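Side-chain contacts in leucine-rich repeat protein TpLRR (Treponema pallidum, PDB 6MLX), which is of unknown function but folds as a BspA-type leucine-rich repeat solenoid and is probably secreted or periplasmic: residues 9-14 and 34-39; 15-18 and 22-25; 69-74 and 85-90; 115-120 and 131-136; 184-189 and 203-208. One frame throughout, in Å; residues are numbered along the deposited sequence.

Overall arrangement
The five contacts follow one another along an elongated leucine-rich repeat solenoid. Interactions 1 and 2 share its N-terminal end: their centres are about 11 Å apart and they touch through the pairing of strands 11-15 and 22-27, where Gly14 N lies 2.9 Å from Ile23 O. Interaction 3 follows, its centre about 14 Å from each of theirs and about 12 Å from that of interaction 4. Interactions 3 and 4 repeat one arrangement, an isoleucine on one side of the coil facing a leucine on the other. Interaction 5 closes the C-terminal end, its centre about 19 Å from that of interaction 4 and about 43 Å from that of interaction 1.

Interaction 1: 9-14 and 34-39; sequences KFFQYG and VVLPSQ
Phe11 meets Val34, Leu36 and Pro37 through carbon alone; the polar bonds of the two segments go to other partners, with Val35 N bound to Thr6 OG1 and Ser38 OG to Glu5 OE2. The outer part of the Phe11 ring, CE1, CZ and CE2, makes the closest contacts. Its CE1 is 3.5 Å from Leu36 CD1, the closest approach between the segments, and its CZ is 3.7 Å from Val34 CG1. Val34 CG1 arrives at the ring edge, near the ring plane, whereas the Leu36 methyl comes in at a slant. On the other side of CZ, CE2 lies 3.7 Å from Pro37 CD. The ring gets there because its CG stands anti to the carbonyl carbon (chi1 -52°), directing the ring from strand 11-15 toward the facing chain. The end of Leu36 comes nearer to the ring than its CB direction alone would suggest. All four residues are buried, so this is core at the N-terminal end of the solenoid. Ile24 and Tyr27 of strand 22-27 also pack on Phe11, Val45 and Val48 of strand 43-48 touch Leu36, and strand 33-35 is an outermost strand of a parallel sheet, next to strand 61-63.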
# COMPACT_ATOMS: atom_id res chain seq x y z
N LYS A 9 -4.79 20.14 16.67
CA LYS A 9 -6.18 20.14 17.13
C LYS A 9 -7.12 19.45 16.14
O LYS A 9 -8.23 19.07 16.53
CB LYS A 9 -6.65 21.58 17.39
CG LYS A 9 -6.67 22.48 16.17
CD LYS A 9 -6.99 23.91 16.59
CE LYS A 9 -7.87 24.62 15.58
NZ LYS A 9 -8.31 25.96 16.10
N PHE A 10 -6.69 19.24 14.90
CA PHE A 10 -7.48 18.45 13.96
C PHE A 10 -7.28 16.94 14.12
O PHE A 10 -7.90 16.18 13.35
CB PHE A 10 -7.16 18.88 12.52
CG PHE A 10 -7.66 20.26 12.17
CD1 PHE A 10 -6.78 21.34 12.10
CD2 PHE A 10 -9.01 20.50 11.93
CE1 PHE A 10 -7.24 22.62 11.79
CE2 PHE A 10 -9.48 21.78 11.62
CZ PHE A 10 -8.59 22.83 11.55
N PHE A 11 -6.48 16.47 15.08
CA PHE A 11 -6.28 15.04 15.30
C PHE A 11 -6.60 14.63 16.74
O PHE A 11 -6.29 15.35 17.69
CB PHE A 11 -4.83 14.60 15.02
CG PHE A 11 -4.33 15.03 13.70
CD1 PHE A 11 -4.55 14.25 12.57
CD2 PHE A 11 -3.66 16.24 13.56
CE1 PHE A 11 -4.10 14.66 11.34
CE2 PHE A 11 -3.22 16.67 12.33
CZ PHE A 11 -3.43 15.87 11.22
N GLN A 12 -7.21 13.46 16.87
CA GLN A 12 -7.20 12.70 18.11
C GLN A 12 -6.03 11.73 18.07
O GLN A 12 -5.72 11.14 17.02
CB GLN A 12 -8.51 11.93 18.30
CG GLN A 12 -9.73 12.84 18.24
CD GLN A 12 -11.02 12.12 18.54
OE1 GLN A 12 -11.11 10.89 18.49
NE2 GLN A 12 -12.05 12.90 18.86
N TYR A 13 -5.39 11.55 19.23
CA TYR A 13 -4.15 10.78 19.34
C TYR A 13 -4.03 10.18 20.73
O TYR A 13 -4.66 10.64 21.69
CB TYR A 13 -2.91 11.64 19.07
CG TYR A 13 -2.79 12.84 19.98
CD1 TYR A 13 -2.09 12.78 21.17
CD2 TYR A 13 -3.39 14.04 19.64
CE1 TYR A 13 -1.99 13.90 22.01
CE2 TYR A 13 -3.30 15.15 20.45
CZ TYR A 13 -2.60 15.07 21.64
OH TYR A 13 -2.52 16.19 22.45
N GLY A 14 -3.19 9.15 20.82
CA GLY A 14 -2.77 8.61 22.10
C GLY A 14 -1.25 8.53 22.18
O GLY A 14 -0.53 8.91 21.25
N VAL A 34 -3.62 17.34 4.26
CA VAL A 34 -3.10 17.18 5.61
C VAL A 34 -1.60 16.99 5.49
O VAL A 34 -1.13 16.21 4.65
CB VAL A 34 -3.77 15.98 6.32
CG1 VAL A 34 -3.02 15.59 7.60
CG2 VAL A 34 -5.21 16.30 6.63
N VAL A 35 -0.85 17.76 6.27
CA VAL A 35 0.56 17.49 6.52
C VAL A 35 0.63 17.05 7.98
O VAL A 35 0.57 17.88 8.89
CB VAL A 35 1.45 18.71 6.26
CG1 VAL A 35 2.90 18.37 6.59
CG2 VAL A 35 1.32 19.17 4.81
N LEU A 36 0.72 15.75 8.18
CA LEU A 36 0.76 15.19 9.52
C LEU A 36 1.97 15.74 10.28
O LEU A 36 3.11 15.60 9.79
CB LEU A 36 0.85 13.68 9.46
CG LEU A 36 0.52 13.01 10.78
CD1 LEU A 36 -0.96 13.18 11.01
CD2 LEU A 36 0.93 11.54 10.76
N PRO A 37 1.78 16.34 11.46
CA PRO A 37 2.92 16.88 12.20
C PRO A 37 3.92 15.80 12.55
O PRO A 37 3.56 14.67 12.90
CB PRO A 37 2.27 17.47 13.47
CG PRO A 37 1.01 16.66 13.66
CD PRO A 37 0.52 16.43 12.23
N SER A 38 5.20 16.14 12.44
CA SER A 38 6.24 15.20 12.84
C SER A 38 6.26 14.98 14.34
O SER A 38 6.85 13.99 14.79
CB SER A 38 7.59 15.72 12.36
OG SER A 38 7.75 17.06 12.77
N GLN A 39 5.66 15.88 15.11
CA GLN A 39 5.64 15.75 16.56
C GLN A 39 4.38 16.40 17.13
O GLN A 39 3.81 17.32 16.53
CB GLN A 39 6.91 16.38 17.19
CG GLN A 39 7.12 17.86 16.87
CD GLN A 39 6.33 18.78 17.80
OE1 GLN A 39 5.99 18.41 18.92
NE2 GLN A 39 6.01 19.99 17.31

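Interaction 2: 15-18 and 22-25; sequences LTPD and IIIT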
# COMPACT_ATOMS: atom_id res chain seq x y z
N LEU A 15 -0.79 8.05 23.33
CA LEU A 15 0.62 7.74 23.53
C LEU A 15 0.90 6.32 23.06
O LEU A 15 0.01 5.45 23.06
CB LEU A 15 1.03 7.89 25.00
CG LEU A 15 1.52 9.26 25.51
CD1 LEU A 15 2.22 9.14 26.87
CD2 LEU A 15 2.44 9.93 24.51
N THR A 16 2.14 6.09 22.64
CA THR A 16 2.63 4.75 22.39
C THR A 16 2.94 4.05 23.72
O THR A 16 3.19 4.72 24.73
CB THR A 16 3.87 4.82 21.52
OG1 THR A 16 4.21 3.50 21.06
CG2 THR A 16 5.05 5.40 22.31
N PRO A 17 2.89 2.69 23.77
CA PRO A 17 3.20 1.98 25.02
C PRO A 17 4.40 2.47 25.82
O PRO A 17 4.30 2.58 27.05
CB PRO A 17 3.40 0.54 24.52
CG PRO A 17 2.38 0.44 23.41
CD PRO A 17 2.10 1.89 22.96
N ASP A 18 5.52 2.81 25.19
CA ASP A 18 6.67 3.23 25.99
C ASP A 18 6.79 4.75 26.12
O ASP A 18 7.89 5.25 26.38
CB ASP A 18 7.96 2.62 25.44
CG ASP A 18 8.34 1.31 26.15
OD1 ASP A 18 8.16 1.22 27.40
OD2 ASP A 18 8.82 0.37 25.48
N ILE A 22 3.70 9.53 19.58
CA ILE A 22 2.28 9.82 19.40
C ILE A 22 1.73 8.91 18.32
O ILE A 22 2.32 8.79 17.24
CB ILE A 22 2.07 11.31 19.04
CG1 ILE A 22 2.61 12.23 20.13
CG2 ILE A 22 0.59 11.61 18.78
CD1 ILE A 22 2.03 11.95 21.50
N ILE A 23 0.60 8.25 18.62
CA ILE A 23 -0.17 7.47 17.67
C ILE A 23 -1.39 8.29 17.27
O ILE A 23 -2.19 8.68 18.13
CB ILE A 23 -0.62 6.13 18.28
CG1 ILE A 23 0.60 5.29 18.69
CG2 ILE A 23 -1.61 5.40 17.32
CD1 ILE A 23 0.27 4.07 19.55
N ILE A 24 -1.54 8.57 15.98
CA ILE A 24 -2.68 9.35 15.50
C ILE A 24 -3.87 8.41 15.30
O ILE A 24 -3.80 7.47 14.51
CB ILE A 24 -2.35 10.10 14.21
CG1 ILE A 24 -1.19 11.07 14.42
CG2 ILE A 24 -3.57 10.87 13.70
CD1 ILE A 24 -1.51 12.22 15.35
N THR A 25 -4.95 8.66 16.04
CA THR A 25 -6.11 7.78 16.02
C THR A 25 -7.25 8.31 15.17
O THR A 25 -8.07 7.51 14.71
CB THR A 25 -6.61 7.52 17.45
OG1 THR A 25 -7.00 8.76 18.05
CG2 THR A 25 -5.52 6.91 18.28
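Leu15 and Ile22 face each other across a beta hairpin, as an antiparallel non-hydrogen-bonded pair with their CA atoms 4.9 Å apart. Both side chains leave the sheet on the same face, and their ends meet there, Leu15 CD2 lying 3.6 Å from Ile22 CD1. The two chains cross at a slant instead of running alongside one another. Ile22 contributes its longer branch: a chi1 of -60° sets CG1 beside the backbone N, and a second turn of -56° about CB-CG1 brings CD1 round to the leucine methyl.

The next residue of the strand, Ile23, serves the hairpin's loop, and its side chain can be followed outward. CB is 4.9 Å from Leu15 O, and CG1 comes to 4.4 Å. CD1 closes that gap to 3.8 Å, so the methyl rests against a carbonyl oxygen that it cannot bond. The same CD1 is 3.8 Å from Thr16 CA and 4.2 Å from Thr16 CB. Nearly all of Ile23's contact with the chain leaving the first strand is thus made by one terminal carbon, and much of it falls on backbone.

This is a surface contact: Leu15 and Pro17 are exposed, while Ile22 is buried. Strand 22-27 also pairs in parallel with strand 43-48, where Leu43 touches both Leu15 and Ile22, so the hairpin extends the long sheet of the solenoid at its N-terminal end. At the outer limit of the contact, Pro17 CD stands 4.4 Å from Ile23 CD1.

Interaction 3: 69-74 and 85-90; sequences RMIGQH and IELPDG
Arg69 lies against Gly90 at the tight, outer part of this contact, while Ile71 and Leu87 meet more loosely further in. Arg69 NH1 is only 3.2 Å from Gly90 CA and 3.6 Å from Gly90 O. The aliphatic part follows, with Arg69 CD 3.5 Å from that same Gly90 O. The guanidinium comes over the glycine at a slant, and the lack of a side chain on Gly90 leaves it the room to do so. Although the CA-CB bond of Arg69 points away from segment 85-90, a bend at chi2 (-81°) brings the charged end back. NH1 also makes a weak hydrogen bond to Ser66 O, which helps to hold it there. Arg69 is exposed, so the close approach lies on the solvent side. Inward, the buried Ile71 offers CD1 to Leu87 CD2 at 4.2 Å, a light touch between two methyls on the inner side of the leucine-rich repeat coil. The chains are far from parallel, their touching parts running 142° apart. Strand 70-71 lies in the long mixed sheet, paired in parallel with strands 43-48 and 93-94, whereas strand 84-86 forms an outer strand of a separate parallel sheet, next to 61-63.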
# COMPACT_ATOMS: atom_id res chain seq x y z
N ARG A 69 6.29 5.06 11.48
CA ARG A 69 6.81 3.73 11.25
C ARG A 69 5.75 2.76 10.74
O ARG A 69 6.10 1.76 10.11
CB ARG A 69 7.39 3.17 12.56
CG ARG A 69 8.55 3.97 13.13
CD ARG A 69 9.85 3.60 12.41
NE ARG A 69 11.03 4.30 12.92
CZ ARG A 69 11.51 5.45 12.44
NH1 ARG A 69 10.90 6.06 11.42
NH2 ARG A 69 12.59 6.01 12.98
N MET A 70 4.48 3.06 10.98
CA MET A 70 3.41 2.09 10.84
C MET A 70 2.13 2.77 10.36
O MET A 70 1.74 3.81 10.90
CB MET A 70 3.16 1.40 12.19
CG MET A 70 1.75 0.86 12.35
SD MET A 70 1.67 -0.67 11.44
CE MET A 70 2.73 -1.68 12.47
N ILE A 71 1.49 2.19 9.35
CA ILE A 71 0.15 2.60 8.93
C ILE A 71 -0.79 1.44 9.20
O ILE A 71 -0.64 0.36 8.62
CB ILE A 71 0.12 3.02 7.45
CG1 ILE A 71 1.02 4.23 7.23
CG2 ILE A 71 -1.31 3.31 6.98
CD1 ILE A 71 1.14 4.67 5.78
N GLY A 72 -1.76 1.66 10.09
CA GLY A 72 -2.62 0.59 10.59
C GLY A 72 -3.72 0.18 9.62
O GLY A 72 -3.91 0.76 8.55
N GLN A 73 -4.47 -0.84 10.02
CA GLN A 73 -5.44 -1.45 9.12
C GLN A 73 -6.54 -0.46 8.75
O GLN A 73 -6.98 0.35 9.57
CB GLN A 73 -6.05 -2.70 9.75
CG GLN A 73 -6.92 -2.40 10.97
CD GLN A 73 -7.95 -3.48 11.25
OE1 GLN A 73 -7.65 -4.67 11.16
NE2 GLN A 73 -9.19 -3.08 11.58
N HIS A 74 -6.97 -0.51 7.49
CA HIS A 74 -8.04 0.36 6.98
C HIS A 74 -7.77 1.84 7.26
O HIS A 74 -8.70 2.63 7.35
CB HIS A 74 -9.41 -0.04 7.58
CG HIS A 74 -9.87 -1.43 7.25
ND1 HIS A 74 -10.65 -1.72 6.15
CD2 HIS A 74 -9.69 -2.60 7.90
CE1 HIS A 74 -10.91 -3.02 6.12
NE2 HIS A 74 -10.33 -3.58 7.17
N ILE A 85 0.11 10.65 -1.73
CA ILE A 85 0.48 10.51 -0.33
C ILE A 85 2.00 10.42 -0.28
O ILE A 85 2.59 9.57 -0.97
CB ILE A 85 -0.19 9.30 0.35
CG1 ILE A 85 0.32 9.15 1.79
CG2 ILE A 85 0.02 8.02 -0.46
CD1 ILE A 85 -0.56 8.27 2.68
N GLU A 86 2.63 11.29 0.49
CA GLU A 86 4.07 11.31 0.63
C GLU A 86 4.44 10.33 1.72
O GLU A 86 4.14 10.55 2.90
CB GLU A 86 4.58 12.72 0.95
CG GLU A 86 4.44 13.74 -0.19
CD GLU A 86 4.95 13.23 -1.53
OE1 GLU A 86 6.10 12.70 -1.57
OE2 GLU A 86 4.23 13.39 -2.55
N LEU A 87 5.06 9.24 1.33
CA LEU A 87 5.32 8.35 2.45
C LEU A 87 6.69 8.69 3.04
O LEU A 87 7.61 9.06 2.32
CB LEU A 87 5.29 6.89 2.02
CG LEU A 87 3.94 6.44 1.46
CD1 LEU A 87 3.97 4.97 1.05
CD2 LEU A 87 2.83 6.68 2.48
N PRO A 88 6.83 8.55 4.35
CA PRO A 88 8.12 8.86 4.98
C PRO A 88 9.16 7.79 4.69
O PRO A 88 8.83 6.63 4.46
CB PRO A 88 7.76 8.89 6.46
CG PRO A 88 6.63 7.91 6.60
CD PRO A 88 5.84 8.05 5.32
N ASP A 89 10.43 8.18 4.73
CA ASP A 89 11.44 7.13 4.74
C ASP A 89 11.44 6.31 6.03
O ASP A 89 12.01 5.23 6.06
CB ASP A 89 12.85 7.67 4.47
CG ASP A 89 13.91 6.57 4.50
OD1 ASP A 89 13.63 5.46 3.98
OD2 ASP A 89 15.00 6.77 5.07
N GLY A 90 10.78 6.76 7.10
CA GLY A 90 10.72 5.86 8.24
C GLY A 90 9.74 4.69 8.11
O GLY A 90 9.80 3.77 8.94

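Interaction 4: 115-120 and 131-136; sequences QVIGQD and VVLPNS
In the core of the leucine-rich repeat solenoid, Ile117 and Leu133 join the two sides of the coil: strand 116-117 belongs to the long sheet, and the chain carrying Leu133 has just left strand 130-132 of another. Both residues are buried, and their contact is a single pair of methyls, Ile117 CD1 to Leu133 CD2 at 3.8 Å, made by side chains that approach at a slant. Ile117 reaches across with its long branch, CG1 turned to the side of the backbone N (chi1 -60°) and CD1 extended beyond it. Phe110 and Ile140 also pack on Leu133, so the meeting point is part of a wider apolar core.

Nearer the surface, Gln115 and Ser136 come together where the chain turns back toward the long sheet. The backbones themselves are close here, with Gln115 CA 3.7 Å from Ser136 O. The CA-CB bond of Gln115 points away from Ser136, yet a bend at chi2 (-73°) folds the amide back over it, leaving NE2 3.9 Å from both Ser136 CB and Ser136 O.

The polar ends are held by residues flanking the two segments, not by each other. Gln115 NE2 bonds to Ser113 O, and OE1 receives a weak bond from Lys138 NZ, which together probably set the amide's rotation. Ser136 OG lies between its own backbone N and carbonyl carbon (chi1 57°), and from that position it hydrogen-bonds two main-chain oxygens, Leu114 O and Arg112 O, which must share its one proton.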
# COMPACT_ATOMS: atom_id res chain seq x y z
N GLN A 115 9.04 -2.71 4.93
CA GLN A 115 9.25 -4.14 5.16
C GLN A 115 8.04 -5.00 4.79
O GLN A 115 8.21 -6.08 4.20
CB GLN A 115 9.59 -4.41 6.63
CG GLN A 115 10.75 -3.61 7.23
CD GLN A 115 12.09 -4.09 6.72
OE1 GLN A 115 12.47 -5.26 6.91
NE2 GLN A 115 12.82 -3.21 6.06
N VAL A 116 6.84 -4.55 5.15
CA VAL A 116 5.65 -5.40 5.21
C VAL A 116 4.48 -4.67 4.55
O VAL A 116 4.18 -3.52 4.90
CB VAL A 116 5.29 -5.77 6.67
CG1 VAL A 116 3.98 -6.59 6.73
CG2 VAL A 116 6.44 -6.53 7.33
N ILE A 117 3.81 -5.35 3.62
CA ILE A 117 2.54 -4.92 3.05
C ILE A 117 1.50 -5.99 3.37
O ILE A 117 1.66 -7.15 2.96
CB ILE A 117 2.66 -4.69 1.53
CG1 ILE A 117 3.71 -3.60 1.24
CG2 ILE A 117 1.31 -4.32 0.95
CD1 ILE A 117 3.99 -3.34 -0.24
N GLY A 118 0.47 -5.62 4.11
CA GLY A 118 -0.53 -6.57 4.55
C GLY A 118 -1.47 -6.99 3.43
O GLY A 118 -1.35 -6.56 2.28
N GLN A 119 -2.44 -7.84 3.79
CA GLN A 119 -3.44 -8.29 2.82
C GLN A 119 -4.28 -7.12 2.31
O GLN A 119 -4.61 -6.19 3.06
CB GLN A 119 -4.38 -9.33 3.45
CG GLN A 119 -3.70 -10.58 3.95
CD GLN A 119 -4.69 -11.62 4.48
OE1 GLN A 119 -4.41 -12.83 4.43
NE2 GLN A 119 -5.83 -11.17 5.01
N ASP A 120 -4.64 -7.18 1.02
CA ASP A 120 -5.64 -6.29 0.42
C ASP A 120 -5.33 -4.80 0.60
O ASP A 120 -6.24 -3.97 0.62
CB ASP A 120 -7.05 -6.60 0.96
CG ASP A 120 -7.50 -8.02 0.63
OD1 ASP A 120 -7.91 -8.27 -0.51
OD2 ASP A 120 -7.40 -8.91 1.49
N VAL A 131 3.71 0.37 -9.90
CA VAL A 131 4.24 0.21 -8.55
C VAL A 131 5.61 -0.45 -8.64
O VAL A 131 5.84 -1.38 -9.42
CB VAL A 131 3.31 -0.56 -7.58
CG1 VAL A 131 2.04 -0.98 -8.22
CG2 VAL A 131 4.02 -1.75 -6.90
N VAL A 132 6.53 0.09 -7.85
CA VAL A 132 7.88 -0.41 -7.72
C VAL A 132 8.06 -0.80 -6.27
O VAL A 132 7.98 0.05 -5.38
CB VAL A 132 8.91 0.64 -8.13
CG1 VAL A 132 10.32 0.15 -7.82
CG2 VAL A 132 8.74 0.98 -9.61
N LEU A 133 8.28 -2.08 -6.03
CA LEU A 133 8.46 -2.56 -4.67
C LEU A 133 9.96 -2.61 -4.38
O LEU A 133 10.69 -3.33 -5.06
CB LEU A 133 7.82 -3.93 -4.49
CG LEU A 133 6.31 -3.99 -4.75
CD1 LEU A 133 5.79 -5.42 -4.83
CD2 LEU A 133 5.53 -3.20 -3.70
N PRO A 134 10.45 -1.84 -3.41
CA PRO A 134 11.89 -1.89 -3.07
C PRO A 134 12.31 -3.26 -2.56
O PRO A 134 11.50 -4.08 -2.14
CB PRO A 134 12.03 -0.83 -1.97
CG PRO A 134 10.80 0.02 -2.09
CD PRO A 134 9.72 -0.91 -2.54
N ASN A 135 13.62 -3.50 -2.60
CA ASN A 135 14.14 -4.80 -2.16
C ASN A 135 13.96 -5.01 -0.66
O ASN A 135 14.00 -6.16 -0.21
CB ASN A 135 15.61 -4.94 -2.58
CG ASN A 135 15.79 -5.11 -4.10
OD1 ASN A 135 14.86 -5.51 -4.81
ND2 ASN A 135 16.98 -4.80 -4.59
N SER A 136 13.74 -3.94 0.12
CA SER A 136 13.47 -4.07 1.55
C SER A 136 12.16 -4.80 1.84
O SER A 136 11.99 -5.33 2.95
CB SER A 136 13.41 -2.69 2.19
OG SER A 136 12.44 -1.85 1.56

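Interaction 5: 184-189 and 203-208; sequences VSFGVG and RSVRKL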
# COMPACT_ATOMS: atom_id res chain seq x y z
N VAL A 184 10.25 -19.26 -7.28
CA VAL A 184 9.25 -18.61 -6.45
C VAL A 184 8.10 -19.59 -6.28
O VAL A 184 7.93 -20.51 -7.09
CB VAL A 184 8.80 -17.27 -7.09
CG1 VAL A 184 7.92 -17.55 -8.31
CG2 VAL A 184 8.10 -16.36 -6.08
N SER A 185 7.34 -19.43 -5.20
CA SER A 185 6.15 -20.23 -4.94
C SER A 185 4.90 -19.39 -5.17
O SER A 185 4.88 -18.19 -4.89
CB SER A 185 6.13 -20.75 -3.50
OG SER A 185 7.20 -21.63 -3.27
N PHE A 186 3.84 -20.04 -5.63
CA PHE A 186 2.61 -19.34 -5.97
C PHE A 186 1.48 -19.77 -5.04
O PHE A 186 1.24 -20.96 -4.85
CB PHE A 186 2.22 -19.59 -7.42
CG PHE A 186 3.26 -19.15 -8.43
CD1 PHE A 186 4.24 -20.02 -8.86
CD2 PHE A 186 3.24 -17.87 -8.94
CE1 PHE A 186 5.19 -19.62 -9.79
CE2 PHE A 186 4.19 -17.46 -9.88
CZ PHE A 186 5.16 -18.34 -10.31
N GLY A 187 0.80 -18.78 -4.47
CA GLY A 187 -0.47 -19.03 -3.85
C GLY A 187 -1.54 -19.30 -4.89
O GLY A 187 -1.29 -19.44 -6.09
N VAL A 188 -2.78 -19.35 -4.41
CA VAL A 188 -3.93 -19.73 -5.23
C VAL A 188 -4.44 -18.52 -6.01
O VAL A 188 -4.62 -17.44 -5.44
CB VAL A 188 -5.03 -20.34 -4.35
CG1 VAL A 188 -6.32 -20.55 -5.15
CG2 VAL A 188 -4.55 -21.66 -3.73
N GLY A 189 -4.69 -18.71 -7.30
CA GLY A 189 -5.30 -17.68 -8.11
C GLY A 189 -4.53 -16.38 -8.18
O GLY A 189 -5.14 -15.31 -8.22
N ARG A 203 4.52 -17.58 -20.12
CA ARG A 203 5.37 -18.76 -20.24
C ARG A 203 6.42 -18.81 -19.13
O ARG A 203 6.67 -19.88 -18.57
CB ARG A 203 6.04 -18.82 -21.61
CG ARG A 203 5.10 -19.23 -22.74
CD ARG A 203 5.84 -19.64 -24.01
NE ARG A 203 6.66 -18.56 -24.57
CZ ARG A 203 6.20 -17.64 -25.42
NH1 ARG A 203 4.92 -17.66 -25.79
NH2 ARG A 203 7.02 -16.70 -25.88
N SER A 204 7.06 -17.68 -18.82
CA SER A 204 8.07 -17.76 -17.77
C SER A 204 7.43 -18.01 -16.40
O SER A 204 8.05 -18.63 -15.53
CB SER A 204 8.96 -16.51 -17.77
OG SER A 204 8.20 -15.32 -17.68
N VAL A 205 6.17 -17.61 -16.24
CA VAL A 205 5.44 -17.89 -15.00
C VAL A 205 5.06 -19.36 -14.92
O VAL A 205 5.19 -19.99 -13.85
CB VAL A 205 4.20 -16.98 -14.89
CG1 VAL A 205 3.21 -17.55 -13.92
CG2 VAL A 205 4.61 -15.57 -14.44
N ARG A 206 4.56 -19.95 -16.02
CA ARG A 206 4.30 -21.38 -16.01
C ARG A 206 5.59 -22.16 -15.74
O ARG A 206 5.60 -23.09 -14.93
CB ARG A 206 3.64 -21.83 -17.32
CG ARG A 206 2.29 -21.15 -17.62
CD ARG A 206 1.09 -22.12 -17.73
NE ARG A 206 0.31 -22.22 -16.49
CZ ARG A 206 -0.95 -21.82 -16.32
NH1 ARG A 206 -1.64 -21.29 -17.32
NH2 ARG A 206 -1.53 -21.96 -15.13
N LYS A 207 6.69 -21.75 -16.39
CA LYS A 207 8.00 -22.37 -16.17
C LYS A 207 8.42 -22.30 -14.71
O LYS A 207 9.07 -23.23 -14.21
CB LYS A 207 9.04 -21.69 -17.07
CG LYS A 207 10.48 -22.15 -16.83
CD LYS A 207 11.26 -22.21 -18.14
CE LYS A 207 10.60 -23.22 -19.09
NZ LYS A 207 11.32 -23.38 -20.41
N LEU A 208 8.04 -21.22 -14.01
CA LEU A 208 8.30 -21.17 -12.57
C LEU A 208 7.37 -22.07 -11.76
O LEU A 208 7.59 -22.23 -10.55
CB LEU A 208 8.21 -19.72 -12.06
CG LEU A 208 9.32 -18.76 -12.49
CD1 LEU A 208 8.89 -17.33 -12.25
CD2 LEU A 208 10.65 -19.04 -11.79
O HOH W 1 6.41 -22.87 -7.96
O HOH W 2 9.99 -21.71 -8.94
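The Phe186 ring presents its edge to Leu208 O, which lies near the ring plane 3.6 Å from CE1, while Val205 O approaches CZ obliquely at 3.9 Å. Tyr210, beyond the helix, meets the same ring edge-to-face. Leu208 crosses the phenylalanine at about a right angle, and its CB sits 3.8 Å from Phe186 CE1. On the other side of CZ, Phe186 CE2 is 4.2 Å from Val205 CG1. With chi1 at -59° the ring swings out toward the helix, its CG on the side of the backbone N. Beside it, Val184 CG1 makes a lighter contact with Leu208 CD1 at 4.1 Å. Two waters complete the joint, both donating to Leu208 O. Water 1 also donates to Val184 O, at 2.9 Å, and water 2 accepts from Val184 N, at 3.0 Å. Leu208 O is therefore held by two waters, and backbone polar groups of the two segments are bridged by water instead of bonding directly. Around it, Leu180 touches Leu208 and Phe191 touches Val205. Strand 185-186 pairs in parallel with 162-163, through Ser185 and Leu163 among others, and helix 199-207 lies over this C-terminal end of the solenoid.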